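Long-range contacts in neuraminidase (Influenza A virus, PDB 4GDI), which is a neuraminidase-like beta-propeller that may remove terminal sialic acids, though its putative active site has diverged: residues E151-E156 with C202-N207; F323-G328 with Q335-W340. All coordinates share one frame; numbering follows the deposited sequence.

Contact 1: E151-E156 with C202-N207; sequences ECICIE and CYTINN
Ile-153 lies over Cys-202 and Thr-204, both of its branches in use. CG1 of Ile-153 rests on Cys-202 CB at 3.6 Å, and CD1 carries on to the backbone of the same residue. CG2, anti to the backbone N, is on the Thr-204 side, where it meets Thr-204 CB at 3.6 Å; the two side chains lie alongside each other, heading opposite ways. One step along, Ile-155 brings its CD1 to 3.4 Å from Thr-204 OG1, a hydroxyl already hydrogen-bonded to Leu-208 O.

Strands 153-155 and 200-205 are the first, inner strands of neighbouring propeller blades. The axes of 153-155 and 202-205 approach to 7.3 Å, 17° from parallel, with no direct hydrogen bond between the segments, so side chains fill the seam from blade to blade, and Ile-209 of strand 208-214 packs against both isoleucines.

Water supplies the polar joins at one end. A water donates to Glu-151 OE2 and, at 2.8 Å, to Cys-202 O; a second accepts from Cys-202 N at 2.9 Å and can donate to Glu-151 O, one of several acceptors around it. At the other end Glu-156 crosses Asn-207 at about a right angle; Glu-156 OE2 is 3.8 Å from Asn-207 OD1, and Glu-156 OE1 is salt-bridged to Lys-229 NZ. The chemistry implies a seam joined by aliphatic contact in its middle, while the hydrogen bonds that link the two segments run through the waters beside Glu-151.

Contact 2: F323-G328 with Q335-W340; sequences FFQPKG and QRICFW. With NO3 (nitrate ion), chain V.
Phe-324 lays one ring face against Cys-338: Cys-338 CB sits 3.5 Å from the ring centroid as a CH-pi contact, displaced toward CE1 and CZ, and SG follows obliquely. Both side chains leave on the same face of the sheet; a chi1 of 73° puts Phe-324 CG between its backbone N and carbonyl carbon, and the ring comes over Cys-338 CB. Their backbones form an antiparallel hydrogen-bonded pair, with Phe-324 N to Cys-338 O and Cys-338 N to Phe-324 O both 3.0 Å.

Phe-323 turns to the other face, where CD1 meets Ile-337 CD1 at 3.7 Å. A water accepts from Trp-340 NE1 and donates to Phe-323 O. Strand 317-324 is the inner edge of an antiparallel four-stranded propeller blade, whose far edge is the N-terminal strand 20-25, and the Cys-338 to Cys-360 disulfide ties the two middle strands.

Beyond the strand pairing, Pro-326 wedges its CG against Cys-338 SG at 3.6 Å and over one face of the Arg-336 guanidinium. That group is salt-bridged through NE to Asp-329, and NH1 and NH2 share O1 of a nitrate ion, probably from the crystallisation liquor. Gln-335 NE2 donates to Pro-326 O at 3.1 Å and to Arg-336 O, which fixes the amide's rotation.

Contacts 1 and 2 touch directly, their centres 10 Å apart on the same side of the chain's centre, and between them they bring together the inner strands of three propeller blades. Gln-325 makes the polar join: its NE2 lies 2.8 Å from Thr-204 O and its N 3.1 Å from Glu-151 OE2, both probable hydrogen bonds. Glu-151 thus reaches from contact 1 to segment 323-328. Tyr-203 and Phe-323 add an edge-to-face ring contact. Calcium sites lie nearby but do not take part: the side chain of Arg-336 is about 12 Å from a bound calcium, and that of Ile-155 about 8 Å from the side chain of Glu-178, a calcium ligand in another structure of this protein, although no ion is bound there in this chain.

Contact 1: E151-E156 with C202-N207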
ATOM      1  N   GLU A 151      -7.451 -17.879  17.134  1.00 19.90           N
ATOM      2  CA  GLU A 151      -7.983 -16.615  17.623  1.00 19.20           C
ATOM      3  C   GLU A 151      -8.568 -16.757  19.005  1.00 21.38           C
ATOM      4  O   GLU A 151      -9.164 -17.784  19.342  1.00 22.76           O
ATOM      5  CB  GLU A 151      -9.028 -16.008  16.672  1.00 18.67           C
ATOM      6  CG  GLU A 151     -10.387 -16.678  16.632  1.00 20.07           C
ATOM      7  CD  GLU A 151     -11.398 -15.869  15.786  1.00 28.24           C
ATOM      8  OE1 GLU A 151     -11.052 -14.739  15.375  1.00 21.16           O
ATOM      9  OE2 GLU A 151     -12.523 -16.350  15.530  1.00 23.28           O
ATOM     10  N   CYS A 152      -8.406 -15.707  19.803  1.00 22.58           N
ATOM     11  CA  CYS A 152      -9.094 -15.651  21.081  1.00 18.98           C
ATOM     12  C   CYS A 152     -10.550 -15.229  20.827  1.00 23.99           C
ATOM     13  O   CYS A 152     -10.920 -14.877  19.712  1.00 22.29           O
ATOM     14  CB  CYS A 152      -8.357 -14.760  22.109  1.00 16.77           C
ATOM     15  SG  CYS A 152      -7.577 -13.263  21.510  1.00 22.07           S
ATOM     16  N   ILE A 153     -11.379 -15.312  21.852  1.00 20.35           N
ATOM     17  CA  ILE A 153     -12.809 -15.155  21.682  1.00 16.91           C
ATOM     18  C   ILE A 153     -13.321 -13.936  22.439  1.00 22.27           C
ATOM     19  O   ILE A 153     -13.203 -13.872  23.670  1.00 23.44           O
ATOM     20  CB  ILE A 153     -13.557 -16.403  22.208  1.00 21.55           C
ATOM     21  CG1 ILE A 153     -13.163 -17.643  21.408  1.00 23.16           C
ATOM     22  CG2 ILE A 153     -15.045 -16.209  22.114  1.00 24.57           C
ATOM     23  CD1 ILE A 153     -13.354 -17.479  19.896  1.00 30.93           C
ATOM     24  N   CYS A 154     -13.893 -12.977  21.708  1.00 22.23           N
ATOM     25  CA  CYS A 154     -14.446 -11.752  22.324  1.00 23.00           C
ATOM     26  C   CYS A 154     -15.975 -11.739  22.315  1.00 28.15           C
ATOM     27  O   CYS A 154     -16.606 -12.056  21.311  1.00 27.03           O
ATOM     28  CB  CYS A 154     -13.909 -10.505  21.623  1.00 22.39           C
ATOM     29  SG  CYS A 154     -12.132 -10.284  21.759  1.00 28.67           S
ATOM     30  N   ILE A 155     -16.555 -11.404  23.464  1.00 22.30           N
ATOM     31  CA  ILE A 155     -17.993 -11.262  23.620  1.00 24.48           C
ATOM     32  C   ILE A 155     -18.280  -9.974  24.394  1.00 23.51           C
ATOM     33  O   ILE A 155     -17.906  -9.861  25.558  1.00 26.25           O
ATOM     34  CB  ILE A 155     -18.604 -12.412  24.444  1.00 30.89           C
ATOM     35  CG1 ILE A 155     -18.240 -13.764  23.860  1.00 28.57           C
ATOM     36  CG2 ILE A 155     -20.128 -12.297  24.488  1.00 26.51           C
ATOM     37  CD1 ILE A 155     -18.731 -14.896  24.714  1.00 25.43           C
ATOM     38  N   GLU A 156     -18.916  -9.007  23.744  1.00 28.39           N
ATOM     39  CA  GLU A 156     -19.308  -7.765  24.416  1.00 33.15           C
ATOM     40  C   GLU A 156     -18.152  -7.124  25.174  1.00 25.26           C
ATOM     41  O   GLU A 156     -18.338  -6.636  26.263  1.00 28.65           O
ATOM     42  CB  GLU A 156     -20.461  -8.032  25.400  1.00 31.39           C
ATOM     43  CG  GLU A 156     -21.782  -8.377  24.728  1.00 52.53           C
ATOM     44  CD  GLU A 156     -22.650  -9.336  25.545  1.00 76.95           C
ATOM     45  OE1 GLU A 156     -22.272  -9.679  26.687  1.00 82.68           O
ATOM     46  OE2 GLU A 156     -23.712  -9.757  25.033  1.00 73.13           O
ATOM     47  N   CYS A 202     -11.327 -22.219  19.042  1.00 21.89           N
ATOM     48  CA  CYS A 202     -12.614 -21.898  19.661  1.00 17.33           C
ATOM     49  C   CYS A 202     -13.498 -21.036  18.762  1.00 21.00           C
ATOM     50  O   CYS A 202     -13.014 -20.385  17.828  1.00 23.97           O
ATOM     51  CB  CYS A 202     -12.387 -21.096  20.953  1.00 18.73           C
ATOM     52  SG  CYS A 202     -11.230 -21.767  22.185  1.00 25.15           S
ATOM     53  N   TYR A 203     -14.790 -21.018  19.078  1.00 19.12           N
ATOM     54  CA  TYR A 203     -15.735 -20.097  18.460  1.00 18.81           C
ATOM     55  C   TYR A 203     -16.746 -19.741  19.535  1.00 22.27           C
ATOM     56  O   TYR A 203     -16.746 -20.347  20.610  1.00 22.16           O
ATOM     57  CB  TYR A 203     -16.413 -20.704  17.229  1.00 18.42           C
ATOM     58  CG  TYR A 203     -17.235 -21.922  17.533  1.00 17.04           C
ATOM     59  CD1 TYR A 203     -16.656 -23.189  17.537  1.00 22.40           C
ATOM     60  CD2 TYR A 203     -18.593 -21.814  17.818  1.00 25.75           C
ATOM     61  CE1 TYR A 203     -17.408 -24.321  17.817  1.00 16.43           C
ATOM     62  CE2 TYR A 203     -19.358 -22.941  18.094  1.00 25.94           C
ATOM     63  CZ  TYR A 203     -18.752 -24.188  18.095  1.00 20.66           C
ATOM     64  OH  TYR A 203     -19.497 -25.297  18.378  1.00 19.93           O
ATOM     65  N   THR A 204     -17.576 -18.737  19.269  1.00 20.22           N
ATOM     66  CA  THR A 204     -18.606 -18.351  20.222  1.00 24.87           C
ATOM     67  C   THR A 204     -19.994 -18.284  19.579  1.00 24.83           C
ATOM     68  O   THR A 204     -20.146 -17.906  18.417  1.00 24.56           O
ATOM     69  CB  THR A 204     -18.292 -17.004  20.874  1.00 25.19           C
ATOM     70  OG1 THR A 204     -19.308 -16.707  21.843  1.00 29.45           O
ATOM     71  CG2 THR A 204     -18.242 -15.905  19.836  1.00 21.89           C
ATOM     72  N   ILE A 205     -20.999 -18.681  20.349  1.00 29.30           N
ATOM     73  CA  ILE A 205     -22.390 -18.619  19.903  1.00 30.24           C
ATOM     74  C   ILE A 205     -23.310 -18.620  21.118  1.00 49.96           C
ATOM     75  O   ILE A 205     -23.020 -19.301  22.106  1.00 36.52           O
ATOM     76  CB  ILE A 205     -22.751 -19.811  18.993  1.00 35.96           C
ATOM     77  CG1 ILE A 205     -24.064 -19.543  18.245  1.00 48.73           C
ATOM     78  CG2 ILE A 205     -22.866 -21.096  19.803  1.00 50.72           C
ATOM     79  CD1 ILE A 205     -24.017 -18.333  17.319  1.00 50.16           C
ATOM     80  N   ASN A 206     -24.431 -17.898  21.012  1.00 69.87           N
ATOM     81  CA  ASN A 206     -25.266 -17.481  22.158  1.00 66.26           C
ATOM     82  C   ASN A 206     -24.565 -17.478  23.519  1.00 47.36           C
ATOM     83  O   ASN A 206     -24.867 -18.296  24.384  1.00 49.81           O
ATOM     84  CB  ASN A 206     -26.608 -18.249  22.254  1.00 74.41           C
ATOM     85  CG  ASN A 206     -26.637 -19.532  21.444  1.00 71.86           C
ATOM     86  OD1 ASN A 206     -25.871 -20.461  21.704  1.00 75.38           O
ATOM     87  ND2 ASN A 206     -27.567 -19.607  20.481  1.00 53.60           N
ATOM     88  N   ASN A 207     -23.633 -16.542  23.694  1.00 52.95           N
ATOM     89  CA  ASN A 207     -22.930 -16.341  24.969  1.00 50.52           C
ATOM     90  C   ASN A 207     -22.140 -17.544  25.547  1.00 43.60           C
ATOM     91  O   ASN A 207     -21.726 -17.524  26.709  1.00 45.41           O
ATOM     92  CB  ASN A 207     -23.908 -15.796  26.011  1.00 58.40           C
ATOM     93  CG  ASN A 207     -24.421 -14.404  25.653  1.00 69.93           C
ATOM     94  OD1 ASN A 207     -23.797 -13.393  25.985  1.00 67.82           O
ATOM     95  ND2 ASN A 207     -25.558 -14.351  24.962  1.00 60.49           N
TER
HETATM   96  O   HOH W   1     -13.917 -18.674  15.811  1.00 20.36           O
HETATM   97  O   HOH W   2      -9.940 -19.997  17.782  1.00 22.96           O

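Contact 2: F323-G328 with Q335-W340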
ATOM      1  N   PHE A 323     -10.815 -22.931  14.014  1.00 17.14           N
ATOM      2  CA  PHE A 323     -11.926 -22.050  13.699  1.00 18.95           C
ATOM      3  C   PHE A 323     -11.524 -20.603  13.516  1.00 22.69           C
ATOM      4  O   PHE A 323     -10.571 -20.124  14.131  1.00 17.04           O
ATOM      5  CB  PHE A 323     -12.937 -22.052  14.850  1.00 15.61           C
ATOM      6  CG  PHE A 323     -13.603 -23.368  15.083  1.00 18.84           C
ATOM      7  CD1 PHE A 323     -14.468 -23.891  14.146  1.00 20.94           C
ATOM      8  CD2 PHE A 323     -13.415 -24.043  16.286  1.00 22.58           C
ATOM      9  CE1 PHE A 323     -15.099 -25.089  14.374  1.00 20.50           C
ATOM     10  CE2 PHE A 323     -14.041 -25.235  16.521  1.00 19.87           C
ATOM     11  CZ  PHE A 323     -14.897 -25.753  15.565  1.00 21.41           C
ATOM     12  N   PHE A 324     -12.284 -19.898  12.687  1.00 20.42           N
ATOM     13  CA  PHE A 324     -12.397 -18.442  12.822  1.00 20.37           C
ATOM     14  C   PHE A 324     -13.818 -18.016  12.469  1.00 18.16           C
ATOM     15  O   PHE A 324     -14.554 -18.752  11.799  1.00 21.74           O
ATOM     16  CB  PHE A 324     -11.375 -17.686  11.970  1.00 21.55           C
ATOM     17  CG  PHE A 324     -11.660 -17.699  10.479  1.00 23.31           C
ATOM     18  CD1 PHE A 324     -11.198 -18.727   9.676  1.00 21.33           C
ATOM     19  CD2 PHE A 324     -12.335 -16.641   9.883  1.00 20.07           C
ATOM     20  CE1 PHE A 324     -11.426 -18.716   8.297  1.00 25.40           C
ATOM     21  CE2 PHE A 324     -12.581 -16.619   8.512  1.00 24.34           C
ATOM     22  CZ  PHE A 324     -12.116 -17.654   7.712  1.00 23.08           C
ATOM     23  N   GLN A 325     -14.217 -16.850  12.953  1.00 19.41           N
ATOM     24  CA  GLN A 325     -15.573 -16.366  12.701  1.00 21.69           C
ATOM     25  C   GLN A 325     -15.547 -15.004  12.022  1.00 25.08           C
ATOM     26  O   GLN A 325     -14.931 -14.064  12.528  1.00 22.79           O
ATOM     27  CB  GLN A 325     -16.377 -16.267  14.004  1.00 21.79           C
ATOM     28  CG  GLN A 325     -16.716 -17.603  14.637  1.00 26.29           C
ATOM     29  CD  GLN A 325     -17.455 -17.432  15.954  1.00 22.69           C
ATOM     30  OE1 GLN A 325     -16.880 -16.971  16.947  1.00 22.82           O
ATOM     31  NE2 GLN A 325     -18.729 -17.765  15.959  1.00 25.50           N
ATOM     32  N   PRO A 326     -16.222 -14.901  10.868  1.00 18.75           N
ATOM     33  CA  PRO A 326     -16.436 -13.587  10.255  1.00 28.78           C
ATOM     34  C   PRO A 326     -17.191 -12.712  11.243  1.00 27.82           C
ATOM     35  O   PRO A 326     -18.056 -13.222  11.946  1.00 24.22           O
ATOM     36  CB  PRO A 326     -17.324 -13.893   9.046  1.00 17.41           C
ATOM     37  CG  PRO A 326     -17.182 -15.362   8.800  1.00 36.01           C
ATOM     38  CD  PRO A 326     -16.887 -15.987  10.131  1.00 28.61           C
ATOM     39  N   LYS A 327     -16.870 -11.430  11.320  1.00 28.12           N
ATOM     40  CA  LYS A 327     -17.478 -10.598  12.339  1.00 32.46           C
ATOM     41  C   LYS A 327     -18.280  -9.435  11.785  1.00 33.28           C
ATOM     42  O   LYS A 327     -18.972  -8.752  12.537  1.00 28.43           O
ATOM     43  CB  LYS A 327     -16.406 -10.091  13.304  1.00 28.71           C
ATOM     44  CG  LYS A 327     -15.836 -11.210  14.173  1.00 26.88           C
ATOM     45  CD  LYS A 327     -14.946 -10.698  15.293  1.00 25.68           C
ATOM     46  CE  LYS A 327     -14.461 -11.877  16.138  1.00 21.82           C
ATOM     47  NZ  LYS A 327     -13.411 -11.466  17.086  1.00 25.92           N
ATOM     48  N   GLY A 328     -18.211  -9.219  10.479  1.00 24.77           N
ATOM     49  CA  GLY A 328     -18.849  -8.054   9.882  1.00 25.28           C
ATOM     50  C   GLY A 328     -19.889  -8.338   8.818  1.00 23.11           C
ATOM     51  O   GLY A 328     -20.174  -7.464   8.011  1.00 28.94           O
ATOM     52  N   GLN A 335     -25.061 -16.334  12.382  1.00 24.96           N
ATOM     53  CA  GLN A 335     -23.624 -16.250  12.590  1.00 20.89           C
ATOM     54  C   GLN A 335     -22.907 -17.324  11.761  1.00 22.94           C
ATOM     55  O   GLN A 335     -23.174 -18.524  11.891  1.00 26.27           O
ATOM     56  CB  GLN A 335     -23.301 -16.383  14.078  1.00 27.02           C
ATOM     57  CG  GLN A 335     -21.828 -16.400  14.401  1.00 19.69           C
ATOM     58  CD  GLN A 335     -21.154 -15.122  14.018  1.00 27.64           C
ATOM     59  OE1 GLN A 335     -21.552 -14.045  14.460  1.00 27.07           O
ATOM     60  NE2 GLN A 335     -20.121 -15.221  13.184  1.00 25.42           N
ATOM     61  N   ARG A 336     -21.998 -16.900  10.902  1.00 21.73           N
ATOM     62  CA  ARG A 336     -21.257 -17.859  10.086  1.00 20.77           C
ATOM     63  C   ARG A 336     -20.086 -18.459  10.863  1.00 21.05           C
ATOM     64  O   ARG A 336     -19.560 -17.855  11.805  1.00 22.48           O
ATOM     65  CB  ARG A 336     -20.754 -17.204   8.793  1.00 27.12           C
ATOM     66  CG  ARG A 336     -21.852 -16.899   7.770  1.00 28.24           C
ATOM     67  CD  ARG A 336     -21.263 -16.670   6.379  1.00 28.66           C
ATOM     68  NE  ARG A 336     -20.346 -15.523   6.341  1.00 23.15           N
ATOM     69  CZ  ARG A 336     -19.260 -15.453   5.584  1.00 24.98           C
ATOM     70  NH1 ARG A 336     -18.927 -16.470   4.782  1.00 25.75           N
ATOM     71  NH2 ARG A 336     -18.498 -14.370   5.623  1.00 20.63           N
ATOM     72  N   ILE A 337     -19.657 -19.638  10.426  1.00 23.29           N
ATOM     73  CA  ILE A 337     -18.502 -20.307  11.024  1.00 18.12           C
ATOM     74  C   ILE A 337     -17.573 -20.749   9.900  1.00 22.50           C
ATOM     75  O   ILE A 337     -18.024 -21.213   8.838  1.00 24.61           O
ATOM     76  CB  ILE A 337     -18.923 -21.519  11.913  1.00 23.93           C
ATOM     77  CG1 ILE A 337     -17.708 -22.143  12.608  1.00 24.51           C
ATOM     78  CG2 ILE A 337     -19.657 -22.572  11.111  1.00 25.09           C
ATOM     79  CD1 ILE A 337     -16.992 -21.197  13.550  1.00 26.50           C
ATOM     80  N   CYS A 338     -16.275 -20.570  10.112  1.00 20.61           N
ATOM     81  CA  CYS A 338     -15.297 -20.930   9.093  1.00 25.01           C
ATOM     82  C   CYS A 338     -14.164 -21.682   9.762  1.00 24.62           C
ATOM     83  O   CYS A 338     -14.057 -21.703  10.989  1.00 19.88           O
ATOM     84  CB  CYS A 338     -14.734 -19.671   8.410  1.00 22.69           C
ATOM     85  SG  CYS A 338     -15.931 -18.541   7.646  1.00 23.71           S
ATOM     86  N   PHE A 339     -13.311 -22.315   8.966  1.00 20.36           N
ATOM     87  CA  PHE A 339     -12.099 -22.863   9.538  1.00 18.21           C
ATOM     88  C   PHE A 339     -10.927 -22.574   8.631  1.00 19.68           C
ATOM     89  O   PHE A 339     -11.096 -22.310   7.436  1.00 18.15           O
ATOM     90  CB  PHE A 339     -12.240 -24.368   9.833  1.00 20.21           C
ATOM     91  CG  PHE A 339     -12.430 -25.234   8.603  1.00 23.23           C
ATOM     92  CD1 PHE A 339     -11.342 -25.747   7.923  1.00 20.98           C
ATOM     93  CD2 PHE A 339     -13.703 -25.567   8.165  1.00 25.44           C
ATOM     94  CE1 PHE A 339     -11.519 -26.551   6.804  1.00 21.93           C
ATOM     95  CE2 PHE A 339     -13.890 -26.373   7.048  1.00 24.24           C
ATOM     96  CZ  PHE A 339     -12.792 -26.869   6.371  1.00 28.16           C
ATOM     97  N   TRP A 340      -9.733 -22.568   9.215  1.00 19.07           N
ATOM     98  CA  TRP A 340      -8.515 -22.452   8.437  1.00 18.44           C
ATOM     99  C   TRP A 340      -7.834 -23.824   8.457  1.00 19.10           C
ATOM    100  O   TRP A 340      -8.039 -24.622   9.386  1.00 22.27           O
ATOM    101  CB  TRP A 340      -7.599 -21.339   8.982  1.00 18.75           C
ATOM    102  CG  TRP A 340      -7.344 -21.394  10.492  1.00 18.47           C
ATOM    103  CD1 TRP A 340      -7.966 -20.654  11.456  1.00 23.71           C
ATOM    104  CD2 TRP A 340      -6.402 -22.231  11.181  1.00 17.56           C
ATOM    105  NE1 TRP A 340      -7.478 -20.978  12.695  1.00 22.78           N
ATOM    106  CE2 TRP A 340      -6.514 -21.946  12.553  1.00 21.05           C
ATOM    107  CE3 TRP A 340      -5.474 -23.196  10.767  1.00 19.80           C
ATOM    108  CZ2 TRP A 340      -5.737 -22.591  13.517  1.00 19.19           C
ATOM    109  CZ3 TRP A 340      -4.714 -23.828  11.719  1.00 15.88           C
ATOM    110  CH2 TRP A 340      -4.845 -23.527  13.073  1.00 19.24           C
TER
HETATM  111  N   NO3 V 513     -16.097 -15.022   3.028  1.00 37.37           N
HETATM  112  O1  NO3 V 513     -16.123 -15.629   4.285  1.00 50.20           O
HETATM  113  O2  NO3 V 513     -14.960 -15.100   2.207  1.00 46.63           O
HETATM  114  O3  NO3 V 513     -17.209 -14.338   2.560  1.00 49.06           O
HETATM  115  O   HOH W   3      -8.348 -18.587  14.330  1.00 18.49           O
HETATM  116  O   HOH W   4     -21.032 -11.369  13.592  1.00 27.01           O